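PDB 2WB0: E2A dna-binding protein from Human adenovirus 5, which binds single-stranded DNA and, by forming multimers, unwinds the viral template without ATP during the elongation phase of adenovirus strand-displacement replication. Local coordinates for residues N119-I124 / S159-R164; E13-L18 / A77-F82; L221-N226 / P292-K297. All coordinates share one frame; numbering follows the deposited sequence.

Interaction 1. Residues N119-I124 / S159-R164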
ATOM      1  N   ASN A 119      22.566  -8.744   0.653  1.00 22.30           N
ATOM      2  CA  ASN A 119      22.370  -9.782  -0.353  1.00 24.79           C
ATOM      3  C   ASN A 119      22.322 -11.165   0.292  1.00 25.12           C
ATOM      4  O   ASN A 119      23.036 -11.409   1.197  1.00 25.82           O
ATOM      5  CB  ASN A 119      23.512  -9.762  -1.383  1.00 26.59           C
ATOM      6  CG  ASN A 119      23.220  -8.837  -2.557  1.00 34.40           C
ATOM      7  OD1 ASN A 119      23.560  -7.648  -2.529  1.00 39.70           O
ATOM      8  ND2 ASN A 119      22.555  -9.383  -3.603  1.00 39.42           N
ATOM      9  N   LYS A 120      21.470 -12.057  -0.215  1.00 26.62           N
ATOM     10  CA  LYS A 120      21.264 -13.430   0.304  1.00 28.57           C
ATOM     11  C   LYS A 120      21.059 -14.339  -0.911  1.00 29.78           C
ATOM     12  O   LYS A 120      20.495 -13.920  -1.923  1.00 28.27           O
ATOM     13  CB  LYS A 120      19.928 -13.558   1.043  1.00 28.19           C
ATOM     14  CG  LYS A 120      19.880 -13.153   2.480  1.00 28.69           C
ATOM     15  CD  LYS A 120      19.814 -14.379   3.390  1.00 31.99           C
ATOM     16  CE  LYS A 120      20.377 -14.096   4.771  1.00 29.72           C
ATOM     17  NZ  LYS A 120      19.318 -13.468   5.648  1.00 30.83           N
ATOM     18  N   GLU A 121      21.439 -15.602  -0.768  1.00 31.43           N
ATOM     19  CA  GLU A 121      20.958 -16.596  -1.720  1.00 33.69           C
ATOM     20  C   GLU A 121      19.615 -17.191  -1.226  1.00 33.34           C
ATOM     21  O   GLU A 121      19.450 -17.475  -0.038  1.00 34.64           O
ATOM     22  CB  GLU A 121      22.026 -17.647  -1.965  1.00 34.17           C
ATOM     23  CG  GLU A 121      21.471 -19.009  -2.348  1.00 40.09           C
ATOM     24  CD  GLU A 121      22.462 -19.834  -3.160  1.00 46.63           C
ATOM     25  OE1 GLU A 121      23.703 -19.532  -3.116  1.00 48.86           O
ATOM     26  OE2 GLU A 121      21.969 -20.744  -3.881  1.00 48.75           O
ATOM     27  N   HIS A 122      18.636 -17.319  -2.109  1.00 32.18           N
ATOM     28  CA  HIS A 122      17.337 -17.838  -1.707  1.00 32.44           C
ATOM     29  C   HIS A 122      16.973 -19.011  -2.614  1.00 34.73           C
ATOM     30  O   HIS A 122      16.732 -18.804  -3.794  1.00 32.91           O
ATOM     31  CB  HIS A 122      16.292 -16.752  -1.846  1.00 30.88           C
ATOM     32  CG  HIS A 122      14.938 -17.154  -1.379  1.00 29.13           C
ATOM     33  ND1 HIS A 122      13.785 -16.665  -1.953  1.00 28.19           N
ATOM     34  CD2 HIS A 122      14.541 -18.037  -0.433  1.00 30.10           C
ATOM     35  CE1 HIS A 122      12.731 -17.159  -1.322  1.00 28.30           C
ATOM     36  NE2 HIS A 122      13.156 -18.014  -0.412  1.00 29.38           N
ATOM     37  N   VAL A 123      16.956 -20.238  -2.062  1.00 38.28           N
ATOM     38  CA  VAL A 123      16.637 -21.442  -2.874  1.00 40.81           C
ATOM     39  C   VAL A 123      15.178 -21.821  -2.666  1.00 43.08           C
ATOM     40  O   VAL A 123      14.759 -22.048  -1.528  1.00 43.38           O
ATOM     41  CB  VAL A 123      17.601 -22.642  -2.616  1.00 40.88           C
ATOM     42  CG1 VAL A 123      19.065 -22.252  -2.861  1.00 41.36           C
ATOM     43  CG2 VAL A 123      17.439 -23.181  -1.231  1.00 41.87           C
ATOM     44  N   ILE A 124      14.401 -21.835  -3.751  1.00 46.42           N
ATOM     45  CA  ILE A 124      12.952 -22.145  -3.707  1.00 49.43           C
ATOM     46  C   ILE A 124      12.679 -23.500  -4.399  1.00 51.17           C
ATOM     47  O   ILE A 124      13.504 -23.960  -5.199  1.00 51.46           O
ATOM     48  CB  ILE A 124      12.078 -21.027  -4.393  1.00 49.56           C
ATOM     49  CG1 ILE A 124      12.408 -19.627  -3.844  1.00 50.09           C
ATOM     50  CG2 ILE A 124      10.558 -21.324  -4.208  1.00 50.74           C
ATOM     51  CD1 ILE A 124      11.689 -18.456  -4.552  1.00 49.40           C
ATOM     52  N   SER A 159      17.192 -21.288  -7.828  1.00 51.28           N
ATOM     53  CA  SER A 159      18.235 -20.574  -7.067  1.00 49.78           C
ATOM     54  C   SER A 159      18.160 -19.066  -7.296  1.00 48.30           C
ATOM     55  O   SER A 159      18.511 -18.568  -8.374  1.00 48.75           O
ATOM     56  CB  SER A 159      19.648 -21.075  -7.415  1.00 50.19           C
ATOM     57  OG  SER A 159      19.905 -22.366  -6.882  1.00 51.32           O
ATOM     58  N   ASN A 160      17.696 -18.322  -6.300  1.00 45.84           N
ATOM     59  CA  ASN A 160      17.693 -16.873  -6.437  1.00 43.30           C
ATOM     60  C   ASN A 160      18.934 -16.357  -5.729  1.00 41.55           C
ATOM     61  O   ASN A 160      18.908 -16.213  -4.490  1.00 42.00           O
ATOM     62  CB  ASN A 160      16.435 -16.244  -5.797  1.00 44.11           C
ATOM     63  CG  ASN A 160      15.167 -16.463  -6.605  1.00 44.97           C
ATOM     64  OD1 ASN A 160      15.187 -16.539  -7.819  1.00 45.85           O
ATOM     65  ND2 ASN A 160      14.045 -16.521  -5.912  1.00 50.89           N
ATOM     66  N   THR A 161      19.994 -16.037  -6.472  1.00 37.36           N
ATOM     67  CA  THR A 161      21.246 -15.572  -5.849  1.00 35.06           C
ATOM     68  C   THR A 161      21.297 -14.051  -5.644  1.00 33.12           C
ATOM     69  O   THR A 161      22.301 -13.479  -5.213  1.00 31.81           O
ATOM     70  CB  THR A 161      22.493 -15.985  -6.685  1.00 36.28           C
ATOM     71  OG1 THR A 161      22.409 -15.354  -7.968  1.00 35.29           O
ATOM     72  CG2 THR A 161      22.546 -17.494  -6.829  1.00 33.78           C
ATOM     73  N   ASP A 162      20.194 -13.398  -5.961  1.00 29.61           N
ATOM     74  CA  ASP A 162      20.127 -11.956  -5.856  1.00 27.12           C
ATOM     75  C   ASP A 162      19.012 -11.503  -4.882  1.00 24.56           C
ATOM     76  O   ASP A 162      18.439 -10.419  -5.069  1.00 23.89           O
ATOM     77  CB  ASP A 162      19.896 -11.391  -7.263  1.00 28.14           C
ATOM     78  CG  ASP A 162      19.971  -9.888  -7.305  1.00 32.36           C
ATOM     79  OD1 ASP A 162      20.830  -9.293  -6.571  1.00 32.24           O
ATOM     80  OD2 ASP A 162      19.155  -9.307  -8.066  1.00 34.28           O
ATOM     81  N   ALA A 163      18.709 -12.315  -3.857  1.00 20.41           N
ATOM     82  CA  ALA A 163      17.725 -11.912  -2.833  1.00 18.59           C
ATOM     83  C   ALA A 163      18.287 -10.862  -1.869  1.00 18.08           C
ATOM     84  O   ALA A 163      19.507 -10.631  -1.817  1.00 17.67           O
ATOM     85  CB  ALA A 163      17.222 -13.144  -2.058  1.00 18.26           C
ATOM     86  N   ARG A 164      17.384 -10.145  -1.177  1.00 17.59           N
ATOM     87  CA  ARG A 164      17.769  -9.024  -0.314  1.00 17.12           C
ATOM     88  C   ARG A 164      16.915  -9.175   0.901  1.00 16.83           C
ATOM     89  O   ARG A 164      15.693  -9.369   0.778  1.00 16.18           O
ATOM     90  CB  ARG A 164      17.379  -7.666  -0.968  1.00 17.80           C
ATOM     91  CG  ARG A 164      17.996  -7.547  -2.346  1.00 20.95           C
ATOM     92  CD  ARG A 164      19.491  -7.106  -2.163  1.00 26.74           C
ATOM     93  NE  ARG A 164      19.904  -6.396  -3.384  1.00 33.84           N
ATOM     94  CZ  ARG A 164      20.200  -7.058  -4.475  1.00 32.38           C
ATOM     95  NH1 ARG A 164      20.118  -8.360  -4.393  1.00 33.46           N
ATOM     96  NH2 ARG A 164      20.576  -6.465  -5.615  1.00 33.83           N
TER

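Interaction 2. Residues E13-L18 / A77-F82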
ATOM      1  N   GLU A  13     -22.861  17.515   6.606  1.00 23.86           N
ATOM      2  CA  GLU A  13     -23.568  18.161   5.511  1.00 23.92           C
ATOM      3  C   GLU A  13     -22.929  17.855   4.138  1.00 22.39           C
ATOM      4  O   GLU A  13     -23.635  17.447   3.172  1.00 23.43           O
ATOM      5  CB  GLU A  13     -23.568  19.674   5.764  1.00 24.15           C
ATOM      6  CG  GLU A  13     -24.417  20.471   4.758  1.00 28.16           C
ATOM      7  CD  GLU A  13     -24.239  22.008   4.958  1.00 33.17           C
ATOM      8  OE1 GLU A  13     -23.119  22.464   5.327  1.00 36.91           O
ATOM      9  OE2 GLU A  13     -25.219  22.755   4.771  1.00 34.50           O
ATOM     10  N   ALA A  14     -21.633  18.040   4.083  1.00 22.33           N
ATOM     11  CA  ALA A  14     -20.820  17.818   2.856  1.00 22.93           C
ATOM     12  C   ALA A  14     -20.977  16.357   2.421  1.00 23.04           C
ATOM     13  O   ALA A  14     -21.242  16.055   1.217  1.00 24.28           O
ATOM     14  CB  ALA A  14     -19.414  18.152   3.140  1.00 21.77           C
ATOM     15  N   ALA A  15     -20.946  15.446   3.405  1.00 23.34           N
ATOM     16  CA  ALA A  15     -20.955  14.015   3.115  1.00 22.68           C
ATOM     17  C   ALA A  15     -22.325  13.646   2.613  1.00 23.58           C
ATOM     18  O   ALA A  15     -22.482  12.914   1.631  1.00 21.58           O
ATOM     19  CB  ALA A  15     -20.544  13.165   4.410  1.00 23.20           C
ATOM     20  N   ARG A  16     -23.360  14.205   3.225  1.00 24.59           N
ATOM     21  CA  ARG A  16     -24.690  13.912   2.744  1.00 26.28           C
ATOM     22  C   ARG A  16     -24.936  14.488   1.335  1.00 24.46           C
ATOM     23  O   ARG A  16     -25.569  13.843   0.507  1.00 25.34           O
ATOM     24  CB  ARG A  16     -25.762  14.384   3.756  1.00 27.10           C
ATOM     25  CG  ARG A  16     -27.187  14.086   3.294  1.00 33.50           C
ATOM     26  CD  ARG A  16     -27.363  12.590   2.906  1.00 38.74           C
ATOM     27  NE  ARG A  16     -28.016  11.851   3.964  1.00 47.95           N
ATOM     28  CZ  ARG A  16     -29.331  11.732   4.090  1.00 49.34           C
ATOM     29  NH1 ARG A  16     -30.151  12.297   3.216  1.00 49.11           N
ATOM     30  NH2 ARG A  16     -29.818  11.039   5.100  1.00 51.70           N
ATOM     31  N   ALA A  17     -24.401  15.666   1.062  1.00 25.71           N
ATOM     32  CA  ALA A  17     -24.513  16.277  -0.286  1.00 25.56           C
ATOM     33  C   ALA A  17     -23.960  15.311  -1.366  1.00 24.91           C
ATOM     34  O   ALA A  17     -24.605  14.993  -2.368  1.00 24.22           O
ATOM     35  CB  ALA A  17     -23.725  17.557  -0.313  1.00 26.02           C
ATOM     36  N   LEU A  18     -22.739  14.826  -1.111  1.00 24.15           N
ATOM     37  CA  LEU A  18     -22.131  13.782  -1.923  1.00 24.37           C
ATOM     38  C   LEU A  18     -22.949  12.543  -2.045  1.00 23.77           C
ATOM     39  O   LEU A  18     -23.172  12.031  -3.138  1.00 25.26           O
ATOM     40  CB  LEU A  18     -20.701  13.503  -1.365  1.00 22.37           C
ATOM     41  CG  LEU A  18     -19.426  14.093  -1.920  1.00 25.71           C
ATOM     42  CD1 LEU A  18     -19.399  15.171  -3.050  1.00 19.19           C
ATOM     43  CD2 LEU A  18     -18.364  14.386  -0.824  1.00 24.48           C
ATOM     44  N   ALA A  77     -10.566  11.299   4.081  1.00 14.57           N
ATOM     45  CA  ALA A  77      -9.584  12.220   4.572  1.00 14.69           C
ATOM     46  C   ALA A  77      -9.874  13.663   4.130  1.00 16.37           C
ATOM     47  O   ALA A  77      -9.580  14.626   4.880  1.00 15.95           O
ATOM     48  CB  ALA A  77      -8.194  11.783   4.102  1.00 13.16           C
ATOM     49  N   TYR A  78     -10.372  13.810   2.901  1.00 17.50           N
ATOM     50  CA  TYR A  78     -10.654  15.180   2.378  1.00 18.68           C
ATOM     51  C   TYR A  78     -11.859  15.783   3.095  1.00 20.38           C
ATOM     52  O   TYR A  78     -11.843  16.969   3.463  1.00 19.89           O
ATOM     53  CB  TYR A  78     -10.832  15.160   0.851  1.00 18.28           C
ATOM     54  CG  TYR A  78      -9.473  15.221   0.182  1.00 18.71           C
ATOM     55  CD1 TYR A  78      -8.659  16.374   0.295  1.00 17.25           C
ATOM     56  CD2 TYR A  78      -9.011  14.163  -0.573  1.00 13.68           C
ATOM     57  CE1 TYR A  78      -7.372  16.442  -0.304  1.00 21.20           C
ATOM     58  CE2 TYR A  78      -7.707  14.209  -1.195  1.00 12.19           C
ATOM     59  CZ  TYR A  78      -6.894  15.335  -1.027  1.00 18.47           C
ATOM     60  OH  TYR A  78      -5.664  15.386  -1.582  1.00 17.75           O
ATOM     61  N   LEU A  79     -12.850  14.961   3.363  1.00 19.74           N
ATOM     62  CA  LEU A  79     -14.030  15.396   4.103  1.00 22.63           C
ATOM     63  C   LEU A  79     -13.688  15.816   5.525  1.00 22.89           C
ATOM     64  O   LEU A  79     -14.093  16.895   5.972  1.00 21.25           O
ATOM     65  CB  LEU A  79     -15.039  14.253   4.148  1.00 22.13           C
ATOM     66  CG  LEU A  79     -16.373  14.123   3.461  1.00 28.47           C
ATOM     67  CD1 LEU A  79     -16.934  15.330   2.611  1.00 27.24           C
ATOM     68  CD2 LEU A  79     -16.447  12.819   2.742  1.00 27.82           C
ATOM     69  N   GLN A  80     -12.871  15.017   6.215  1.00 21.59           N
ATOM     70  CA  GLN A  80     -12.379  15.385   7.540  1.00 21.34           C
ATOM     71  C   GLN A  80     -11.586  16.701   7.506  1.00 23.42           C
ATOM     72  O   GLN A  80     -11.828  17.606   8.335  1.00 23.41           O
ATOM     73  CB  GLN A  80     -11.517  14.239   8.104  1.00 19.72           C
ATOM     74  CG  GLN A  80     -12.370  13.058   8.517  1.00 17.99           C
ATOM     75  CD  GLN A  80     -11.515  11.929   9.175  1.00 16.04           C
ATOM     76  OE1 GLN A  80     -10.307  12.076   9.348  1.00 19.35           O
ATOM     77  NE2 GLN A  80     -12.163  10.820   9.523  1.00 17.60           N
ATOM     78  N   SER A  81     -10.629  16.814   6.572  1.00 24.20           N
ATOM     79  CA  SER A  81      -9.905  18.057   6.378  1.00 26.29           C
ATOM     80  C   SER A  81     -10.848  19.249   6.087  1.00 25.75           C
ATOM     81  O   SER A  81     -10.705  20.268   6.728  1.00 27.45           O
ATOM     82  CB  SER A  81      -8.779  17.932   5.328  1.00 26.00           C
ATOM     83  OG  SER A  81      -7.873  16.828   5.642  1.00 33.30           O
ATOM     84  N   PHE A  82     -11.813  19.094   5.173  1.00 25.44           N
ATOM     85  CA  PHE A  82     -12.757  20.164   4.820  1.00 25.72           C
ATOM     86  C   PHE A  82     -13.452  20.681   6.095  1.00 27.09           C
ATOM     87  O   PHE A  82     -13.471  21.915   6.393  1.00 25.59           O
ATOM     88  CB  PHE A  82     -13.798  19.648   3.849  1.00 25.26           C
ATOM     89  CG  PHE A  82     -14.960  20.590   3.599  1.00 27.51           C
ATOM     90  CD1 PHE A  82     -14.791  21.748   2.815  1.00 33.18           C
ATOM     91  CD2 PHE A  82     -16.234  20.252   4.000  1.00 29.49           C
ATOM     92  CE1 PHE A  82     -15.865  22.590   2.545  1.00 36.00           C
ATOM     93  CE2 PHE A  82     -17.346  21.102   3.726  1.00 33.80           C
ATOM     94  CZ  PHE A  82     -17.154  22.265   2.994  1.00 32.92           C
TER

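Interaction 3. Residues L221-N226 / P292-K297. With ZN (zinc ion), chain C.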
ATOM      1  N   LEU A 221      -0.398   1.530   5.246  1.00 13.26           N
ATOM      2  CA  LEU A 221       0.001   1.013   6.540  1.00 13.93           C
ATOM      3  C   LEU A 221      -1.014   0.024   7.054  1.00 13.60           C
ATOM      4  O   LEU A 221      -0.689  -0.754   7.992  1.00 12.97           O
ATOM      5  CB  LEU A 221       0.170   2.134   7.556  1.00 13.70           C
ATOM      6  CG  LEU A 221       1.358   3.041   7.348  1.00 14.33           C
ATOM      7  CD1 LEU A 221       1.399   3.885   8.600  1.00 17.58           C
ATOM      8  CD2 LEU A 221       2.646   2.273   7.203  1.00 17.40           C
ATOM      9  N   ARG A 222      -2.204  -0.016   6.414  1.00 13.66           N
ATOM     10  CA  ARG A 222      -3.260  -0.894   6.923  1.00 13.66           C
ATOM     11  C   ARG A 222      -3.946  -1.648   5.834  1.00 14.88           C
ATOM     12  O   ARG A 222      -4.292  -1.083   4.789  1.00 13.68           O
ATOM     13  CB  ARG A 222      -4.355  -0.066   7.640  1.00 14.56           C
ATOM     14  CG  ARG A 222      -3.733   0.925   8.649  1.00 17.96           C
ATOM     15  CD  ARG A 222      -4.790   1.609   9.549  1.00 15.52           C
ATOM     16  NE  ARG A 222      -5.847   2.379   8.884  1.00 18.07           N
ATOM     17  CZ  ARG A 222      -6.055   3.684   9.039  1.00 18.58           C
ATOM     18  NH1 ARG A 222      -5.171   4.482   9.703  1.00 16.81           N
ATOM     19  NH2 ARG A 222      -7.121   4.225   8.414  1.00 17.34           N
ATOM     20  N   CYS A 223      -4.127  -2.935   6.064  1.00 15.03           N
ATOM     21  CA  CYS A 223      -4.958  -3.741   5.193  1.00 14.81           C
ATOM     22  C   CYS A 223      -6.284  -3.902   5.999  1.00 16.77           C
ATOM     23  O   CYS A 223      -6.550  -3.108   6.870  1.00 18.10           O
ATOM     24  CB  CYS A 223      -4.301  -5.057   4.824  1.00 16.12           C
ATOM     25  SG  CYS A 223      -4.012  -6.129   6.276  1.00 14.23           S
ATOM     26  N   GLU A 224      -7.120  -4.889   5.701  1.00 17.40           N
ATOM     27  CA  GLU A 224      -8.360  -5.090   6.474  1.00 20.16           C
ATOM     28  C   GLU A 224      -8.044  -5.550   7.865  1.00 18.81           C
ATOM     29  O   GLU A 224      -8.728  -5.158   8.824  1.00 17.47           O
ATOM     30  CB  GLU A 224      -9.186  -6.192   5.805  1.00 21.64           C
ATOM     31  CG  GLU A 224      -9.600  -5.767   4.410  1.00 29.30           C
ATOM     32  CD  GLU A 224     -10.503  -6.808   3.663  1.00 41.94           C
ATOM     33  OE1 GLU A 224     -11.248  -7.587   4.350  1.00 44.13           O
ATOM     34  OE2 GLU A 224     -10.423  -6.835   2.386  1.00 44.61           O
ATOM     35  N   CYS A 225      -6.958  -6.347   7.995  1.00 17.24           N
ATOM     36  CA  CYS A 225      -6.632  -6.947   9.277  1.00 17.58           C
ATOM     37  C   CYS A 225      -6.329  -5.949  10.388  1.00 18.91           C
ATOM     38  O   CYS A 225      -6.660  -6.229  11.538  1.00 20.05           O
ATOM     39  CB  CYS A 225      -5.453  -7.953   9.151  1.00 16.25           C
ATOM     40  SG  CYS A 225      -5.682  -9.175   7.803  1.00 17.28           S
ATOM     41  N   ASN A 226      -5.633  -4.841  10.084  1.00 16.89           N
ATOM     42  CA  ASN A 226      -5.399  -3.824  11.085  1.00 18.53           C
ATOM     43  C   ASN A 226      -6.019  -2.495  10.708  1.00 19.42           C
ATOM     44  O   ASN A 226      -5.433  -1.443  10.993  1.00 17.38           O
ATOM     45  CB  ASN A 226      -3.878  -3.636  11.352  1.00 17.53           C
ATOM     46  CG  ASN A 226      -3.090  -3.331  10.067  1.00 17.51           C
ATOM     47  OD1 ASN A 226      -3.589  -3.446   8.955  1.00 13.31           O
ATOM     48  ND2 ASN A 226      -1.835  -3.006  10.244  1.00 16.24           N
ATOM     49  N   PRO A 292      -5.248 -13.617  11.171  1.00 27.01           N
ATOM     50  CA  PRO A 292      -6.103 -13.025  10.121  1.00 25.70           C
ATOM     51  C   PRO A 292      -5.351 -12.912   8.791  1.00 24.99           C
ATOM     52  O   PRO A 292      -4.112 -12.827   8.787  1.00 22.53           O
ATOM     53  CB  PRO A 292      -6.369 -11.633  10.665  1.00 26.53           C
ATOM     54  CG  PRO A 292      -5.020 -11.281  11.430  1.00 26.83           C
ATOM     55  CD  PRO A 292      -4.643 -12.591  12.063  1.00 25.80           C
ATOM     56  N   ASN A 293      -6.084 -12.923   7.670  1.00 23.94           N
ATOM     57  CA  ASN A 293      -5.516 -12.569   6.367  1.00 22.05           C
ATOM     58  C   ASN A 293      -6.657 -12.014   5.532  1.00 21.19           C
ATOM     59  O   ASN A 293      -7.808 -12.299   5.824  1.00 19.48           O
ATOM     60  CB  ASN A 293      -4.854 -13.730   5.642  1.00 22.15           C
ATOM     61  CG  ASN A 293      -5.848 -14.777   5.176  1.00 26.30           C
ATOM     62  OD1 ASN A 293      -6.159 -15.717   5.907  1.00 30.08           O
ATOM     63  ND2 ASN A 293      -6.328 -14.634   3.959  1.00 25.93           N
ATOM     64  N   CYS A 294      -6.361 -11.130   4.582  1.00 18.34           N
ATOM     65  CA  CYS A 294      -7.454 -10.538   3.852  1.00 17.05           C
ATOM     66  C   CYS A 294      -7.066 -10.475   2.374  1.00 17.94           C
ATOM     67  O   CYS A 294      -5.916 -10.753   2.061  1.00 17.51           O
ATOM     68  CB  CYS A 294      -7.781  -9.209   4.435  1.00 17.03           C
ATOM     69  SG  CYS A 294      -6.452  -7.966   4.125  1.00 16.58           S
ATOM     70  N   ASP A 295      -7.982 -10.048   1.508  1.00 16.10           N
ATOM     71  CA  ASP A 295      -7.715 -10.031   0.072  1.00 18.23           C
ATOM     72  C   ASP A 295      -7.252  -8.606  -0.415  1.00 18.29           C
ATOM     73  O   ASP A 295      -7.281  -8.307  -1.624  1.00 19.22           O
ATOM     74  CB  ASP A 295      -8.983 -10.489  -0.676  1.00 19.43           C
ATOM     75  CG  ASP A 295     -10.233  -9.567  -0.407  1.00 23.95           C
ATOM     76  OD1 ASP A 295     -10.091  -8.404   0.120  1.00 26.01           O
ATOM     77  OD2 ASP A 295     -11.396  -9.979  -0.743  1.00 27.51           O
ATOM     78  N   PHE A 296      -6.812  -7.734   0.510  1.00 14.87           N
ATOM     79  CA  PHE A 296      -6.329  -6.421   0.093  1.00 14.02           C
ATOM     80  C   PHE A 296      -5.278  -6.550  -1.032  1.00 14.64           C
ATOM     81  O   PHE A 296      -4.306  -7.330  -0.904  1.00 15.19           O
ATOM     82  CB  PHE A 296      -5.743  -5.751   1.343  1.00 14.29           C
ATOM     83  CG  PHE A 296      -5.256  -4.305   1.140  1.00 14.78           C
ATOM     84  CD1 PHE A 296      -6.078  -3.221   1.478  1.00 12.19           C
ATOM     85  CD2 PHE A 296      -3.950  -4.056   0.720  1.00 17.97           C
ATOM     86  CE1 PHE A 296      -5.605  -1.869   1.295  1.00 15.51           C
ATOM     87  CE2 PHE A 296      -3.418  -2.684   0.563  1.00 17.30           C
ATOM     88  CZ  PHE A 296      -4.236  -1.607   0.827  1.00 14.20           C
ATOM     89  N   LYS A 297      -5.383  -5.783  -2.121  1.00 14.05           N
ATOM     90  CA  LYS A 297      -4.362  -5.901  -3.208  1.00 14.16           C
ATOM     91  C   LYS A 297      -4.437  -4.666  -4.099  1.00 12.70           C
ATOM     92  O   LYS A 297      -5.474  -4.381  -4.738  1.00 13.16           O
ATOM     93  CB  LYS A 297      -4.490  -7.160  -4.071  1.00 15.23           C
ATOM     94  CG  LYS A 297      -3.347  -7.408  -5.109  1.00 15.56           C
ATOM     95  CD  LYS A 297      -3.782  -8.450  -6.178  1.00 17.75           C
ATOM     96  CE  LYS A 297      -2.588  -9.216  -6.807  1.00 30.26           C
ATOM     97  NZ  LYS A 297      -2.734  -9.627  -8.316  1.00 35.96           N
TER
HETATM   98 ZN    ZN C 602      -4.873  -8.285   5.786  1.00 16.17          ZN
HETATM   99  O   HOH W   1     -10.572 -10.252   2.822  1.00 31.50           O
HETATM  100  O   HOH W   2     -10.809 -10.730   5.667  1.00 35.99           O

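Interaction 1. Residues N119-I124 / S159-R164
N160 faces H122 across two antiparallel strands, and their backbones grip each other from both sides: H122 N donates to N160 O at 2.6 Å and N160 N returns a bond to H122 O at 2.7 Å, an antiparallel hydrogen-bonded pair. One step along, the register slips by a residue, a beta bulge, where the second strand turns a corner at T161 and D162 before A163 pairs with K120. That second pair is less even, with K120 N to A163 O at 2.9 Å and the donor standing well above the carbonyl plane, while the return bond is weak.

From N160 CB, which sits 3.3 Å from H122 O and also brushes H122 CB, the side chain runs outward. CG stays beside the backbone N (chi1 -74°), still 4.0 Å from H122 O. At the tip ND2 meets the CD1 methyl of I124 at 3.3 Å and lies obliquely near H122 ND1, with amide and imidazole planes 47° apart. The polar partner of H122 ND1 is S187 OG, and I124 CG1 lies over one face of that imidazole, offset toward its rim. A163 CB packs on H122 CB at 3.7 Å.

At the far end the N119 amide lies over a face of the R164 guanidinium, the planes 44° apart. N119 ND2 and R164 NH1, both donors, are modelled implausibly close, so the amide's orientation and the weak ND2 bond to D162 OD1 are doubtful. The firm feature here is the D162-R164 salt bridge.

These are two neighbouring strands of a three-stranded antiparallel sheet in a zinc-binding domain. Strand 118-124 is at one edge, 158-165 in the middle and 185-186 beyond, where F185 meets the H122 ring edge-to-face and D162 OD2 accepts from A190 N at the start of helix 189-206.

Interaction 2. Residues E13-L18 / A77-F82
L79 faces A14 and L18, and F82 faces A14. F82 CG is anti to the backbone N (chi1 170°), which directs the ring's attachment toward A14. In L79, chi2 is -4°, nearly eclipsed, and that of L18 is similar, so the exact place of their methyls is doubtful.

What they build is a helix-helix contact of the N-terminal all-alpha domain. Helices 7-21 and 64-83 run roughly antiparallel here, at 140° between their N-to-C directions, with the local axes 10.4 Å apart. The closest CA pair, A15 and L79, is 7.1 Å apart; A14 and A15 put only a methyl between their own backbone and the partner helix.

L79 carries most of the contact. Its CD1 touches A14 CB at 3.8 Å and, on reaching L18 tip to tip, meets L18 CD2 at the same separation, while L79 CG comes to 4.4 Å from A15 CB. No hydrogen bond crosses; the join is wholly apolar and largely buried. W314 of helix 300-315 also packs against L79, and F32 against A15. F82 lies toward the outer side, where K10 makes a cation-pi contact with its ring and F318 meets it as well. Here A14 CB approaches the ring obliquely, 3.7 Å from CE2 and 3.9 Å from CD2.

Interaction 3. Residues L221-N226 / P292-K297
C294 SG is held by three groups at once: it binds the zinc ion at 2.3 Å, and it accepts two weak N-H...S bonds, from E224 N across the contact and from F296 N two residues along its own chain. This is a four-cysteine zinc site, in which C223 and C225 supply a Cys-X-Cys pair, C294 the third thiolate and C277 the fourth. C225 N makes a weak hydrogen bond to C223 SG. Such N-H...S bonds would be expected to draw some negative charge from the thiolates.

Around the metal the two loops pack closely. C225 SG lies 3.7 Å from N293 CA, with P292 CB beside it, and E224 CB meets C294 CB at 3.6 Å. Further out the carboxylates of E224 and D295 come together obliquely, their planes 76° apart; K65 forms salt bridges with both, which probably offsets the repulsion. A water joins E224 OE1 to D295 N.

On the inner side F296 CG is anti to the backbone N (chi1 -176°), which sets the ring beside C223; the side chain also touches M70 of helix 64-83. C223 CA stands over one face of that ring in a CH-pi contact, 4.3 Å from the centroid.

In the fold
From the N terminus, interaction 2 comes first: it closes a loop through helices 26-31 and 40-53, bringing helix 64-83 back onto helix 7-21. Interaction 1 follows, pairing two strands joined by a largely unmodelled connection, just ahead of the zinc ligand C166. Last, interaction 3 brings together loops separated by strands 242-246 and 271-276 and helix 261-268. The three run in series; none encloses or crosses another. Interactions 1 and 2 lie on opposite sides of the chain's centre, about 48 Å apart between centres, with interaction 3 nearer the middle. Helix 64-83 links two of them: its C-terminal part serves interaction 2, while M70 and R73 adjoin interaction 3.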